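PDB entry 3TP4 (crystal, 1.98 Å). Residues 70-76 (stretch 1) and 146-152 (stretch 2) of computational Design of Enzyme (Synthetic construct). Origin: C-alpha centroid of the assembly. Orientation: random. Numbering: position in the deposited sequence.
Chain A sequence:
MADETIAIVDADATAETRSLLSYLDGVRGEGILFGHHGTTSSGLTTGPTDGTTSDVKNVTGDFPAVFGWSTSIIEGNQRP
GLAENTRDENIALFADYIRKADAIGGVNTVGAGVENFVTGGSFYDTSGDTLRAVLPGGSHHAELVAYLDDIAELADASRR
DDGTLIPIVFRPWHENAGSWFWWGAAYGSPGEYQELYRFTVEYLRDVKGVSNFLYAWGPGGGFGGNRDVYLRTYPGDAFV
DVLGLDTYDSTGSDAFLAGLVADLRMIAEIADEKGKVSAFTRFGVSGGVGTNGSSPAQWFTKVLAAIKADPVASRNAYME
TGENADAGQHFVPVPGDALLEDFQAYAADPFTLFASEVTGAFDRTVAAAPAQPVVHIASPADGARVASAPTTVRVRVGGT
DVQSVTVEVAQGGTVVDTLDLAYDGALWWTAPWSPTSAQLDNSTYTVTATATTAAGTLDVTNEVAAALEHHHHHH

Stretch 1, residues 70-76: STSIIEG
Stretch 2 (146-152) AYLDDIA

A buried tyrosine that must satisfy its hydroxyl can tie a helix to an irregular segment distant in sequence, and residues 70-76 and 146-152 of this designed enzyme illustrate the principle. Residues 146-152 lie within a continuous helix, with phi/psi near -60/-40 and i to i+4 bonds such as Ile151 N to Tyr147 O (3.2 Å). The partner leaves Ser70 in an extended conformation (-108/146), then takes helical angles from Thr71 to Glu75 and turns at Gly76, whose phi of 77° favours glycine. Its backbone bonds are i to i+3, among them Ile73 N to Ser70 O (3.1 Å) and Ile74 N to Thr71 O (2.8 Å). The closest CA pairs are Thr71 CA with Ile151 CA (7.6 Å) and Ile74 CA with Asp150 CA (7.9 Å), so the register rises along one stretch as it falls along the other, and the contact buries 272 Å² in total.

Polar bonding converges on Tyr147. Its CB points sideways, but a t rotamer (chi1 -162°, chi2 -103°) brings the end of the side chain nearer the other stretch. Thr71, in the p rotamer, places OG1 2.6 Å from Tyr147 OH, a short hydrogen bond in which either hydroxyl could donate. Glu75 (chi1 -47°, chi2 155°, chi3 -9°) brings OE2 to 3.0 Å from Tyr147 OH, where a carboxylate oxygen is well suited to accept. Both oxygens lie at the ring edge, near its plane. Within the turn, Ser72 OG (chi1 -155°) makes a weak 3.4 Å hydrogen bond to Glu75 OE1.

Van der Waals packing accompanies this cluster. Ile151 (m, t) extends CD1 to 4.1 Å from Thr71 CG2, so threonine offers its methyl to the helix as well as its hydroxyl. Ile74 (m, t) and Asp150 (m) both direct CB toward the opposing stretch; Ile74 CG2 approaches Asp150 OD2 at 4.2 Å, a van der Waals contact, while that carboxylate oxygen is hydrogen-bonded elsewhere in the structure.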

# COMPACT_ATOMS: atom_id res chain seq x y z
N SER A 70 4.06 -7.27 -7.75
CA SER A 70 5.09 -6.41 -7.15
C SER A 70 5.68 -5.48 -8.20
O SER A 70 5.79 -5.86 -9.36
CB SER A 70 6.21 -7.27 -6.55
OG SER A 70 5.73 -8.06 -5.48
N THR A 71 6.07 -4.27 -7.81
CA THR A 71 6.72 -3.36 -8.75
C THR A 71 8.06 -3.93 -9.21
O THR A 71 8.62 -3.51 -10.21
CB THR A 71 6.95 -1.97 -8.16
OG1 THR A 71 7.72 -2.09 -6.96
CG2 THR A 71 5.61 -1.30 -7.87
N SER A 72 8.55 -4.90 -8.45
CA SER A 72 9.70 -5.72 -8.80
C SER A 72 9.68 -6.20 -10.26
O SER A 72 10.73 -6.44 -10.87
CB SER A 72 9.73 -6.93 -7.87
OG SER A 72 11.04 -7.44 -7.75
N ILE A 73 8.49 -6.35 -10.82
CA ILE A 73 8.34 -6.78 -12.20
C ILE A 73 8.99 -5.82 -13.19
O ILE A 73 9.46 -6.22 -14.25
CB ILE A 73 6.86 -6.91 -12.57
CG1 ILE A 73 6.22 -8.09 -11.83
CG2 ILE A 73 6.68 -7.07 -14.07
CD1 ILE A 73 4.74 -8.07 -11.89
N ILE A 74 8.98 -4.53 -12.84
CA ILE A 74 9.56 -3.51 -13.71
C ILE A 74 11.08 -3.67 -13.77
O ILE A 74 11.70 -3.40 -14.80
CB ILE A 74 9.22 -2.10 -13.20
CG1 ILE A 74 7.72 -1.83 -13.38
CG2 ILE A 74 10.06 -1.04 -13.93
CD1 ILE A 74 7.22 -0.68 -12.51
N GLU A 75 11.66 -4.13 -12.67
CA GLU A 75 13.10 -4.31 -12.57
C GLU A 75 13.51 -5.60 -13.27
O GLU A 75 14.70 -5.87 -13.44
CB GLU A 75 13.52 -4.37 -11.10
CG GLU A 75 12.91 -3.28 -10.24
CD GLU A 75 12.83 -3.67 -8.77
OE1 GLU A 75 13.09 -4.86 -8.46
OE2 GLU A 75 12.50 -2.80 -7.93
N GLY A 76 12.53 -6.40 -13.66
CA GLY A 76 12.79 -7.69 -14.27
C GLY A 76 13.19 -8.72 -13.24
O GLY A 76 13.78 -9.75 -13.58
N ALA A 146 12.77 8.65 -10.10
CA ALA A 146 12.78 7.89 -11.34
C ALA A 146 11.98 6.60 -11.15
O ALA A 146 11.25 6.18 -12.04
CB ALA A 146 14.21 7.58 -11.77
N TYR A 147 12.12 5.97 -9.99
CA TYR A 147 11.31 4.79 -9.69
C TYR A 147 9.82 5.11 -9.78
O TYR A 147 9.04 4.36 -10.37
CB TYR A 147 11.65 4.23 -8.32
CG TYR A 147 11.20 2.79 -8.14
CD1 TYR A 147 10.06 2.48 -7.40
CD2 TYR A 147 11.91 1.75 -8.72
CE1 TYR A 147 9.65 1.15 -7.23
CE2 TYR A 147 11.51 0.43 -8.57
CZ TYR A 147 10.38 0.14 -7.82
OH TYR A 147 10.00 -1.18 -7.68
N LEU A 148 9.42 6.23 -9.19
CA LEU A 148 8.02 6.67 -9.26
C LEU A 148 7.56 6.98 -10.69
O LEU A 148 6.42 6.66 -11.06
CB LEU A 148 7.77 7.86 -8.32
CG LEU A 148 7.98 7.58 -6.83
CD1 LEU A 148 7.76 8.81 -5.96
CD2 LEU A 148 7.07 6.46 -6.37
N ASP A 149 8.41 7.62 -11.48
CA ASP A 149 8.09 7.87 -12.89
C ASP A 149 7.68 6.58 -13.61
O ASP A 149 6.73 6.57 -14.39
CB ASP A 149 9.29 8.50 -13.62
CG ASP A 149 9.54 9.96 -13.24
OD1 ASP A 149 8.59 10.65 -12.78
OD2 ASP A 149 10.69 10.42 -13.40
N ASP A 150 8.43 5.51 -13.36
CA ASP A 150 8.13 4.22 -13.95
C ASP A 150 6.76 3.73 -13.48
O ASP A 150 5.99 3.17 -14.26
CB ASP A 150 9.21 3.20 -13.56
CG ASP A 150 10.49 3.39 -14.35
OD1 ASP A 150 10.45 4.04 -15.41
OD2 ASP A 150 11.54 2.87 -13.90
N ILE A 151 6.46 3.94 -12.21
CA ILE A 151 5.17 3.53 -11.68
C ILE A 151 4.06 4.33 -12.35
O ILE A 151 3.01 3.79 -12.69
CB ILE A 151 5.13 3.66 -10.13
CG1 ILE A 151 6.03 2.59 -9.51
CG2 ILE A 151 3.70 3.55 -9.60
CD1 ILE A 151 6.26 2.75 -8.01
N ALA A 152 4.30 5.63 -12.55
CA ALA A 152 3.32 6.47 -13.23
C ALA A 152 3.11 5.96 -14.66
O ALA A 152 1.99 5.98 -15.19
CB ALA A 152 3.77 7.93 -13.22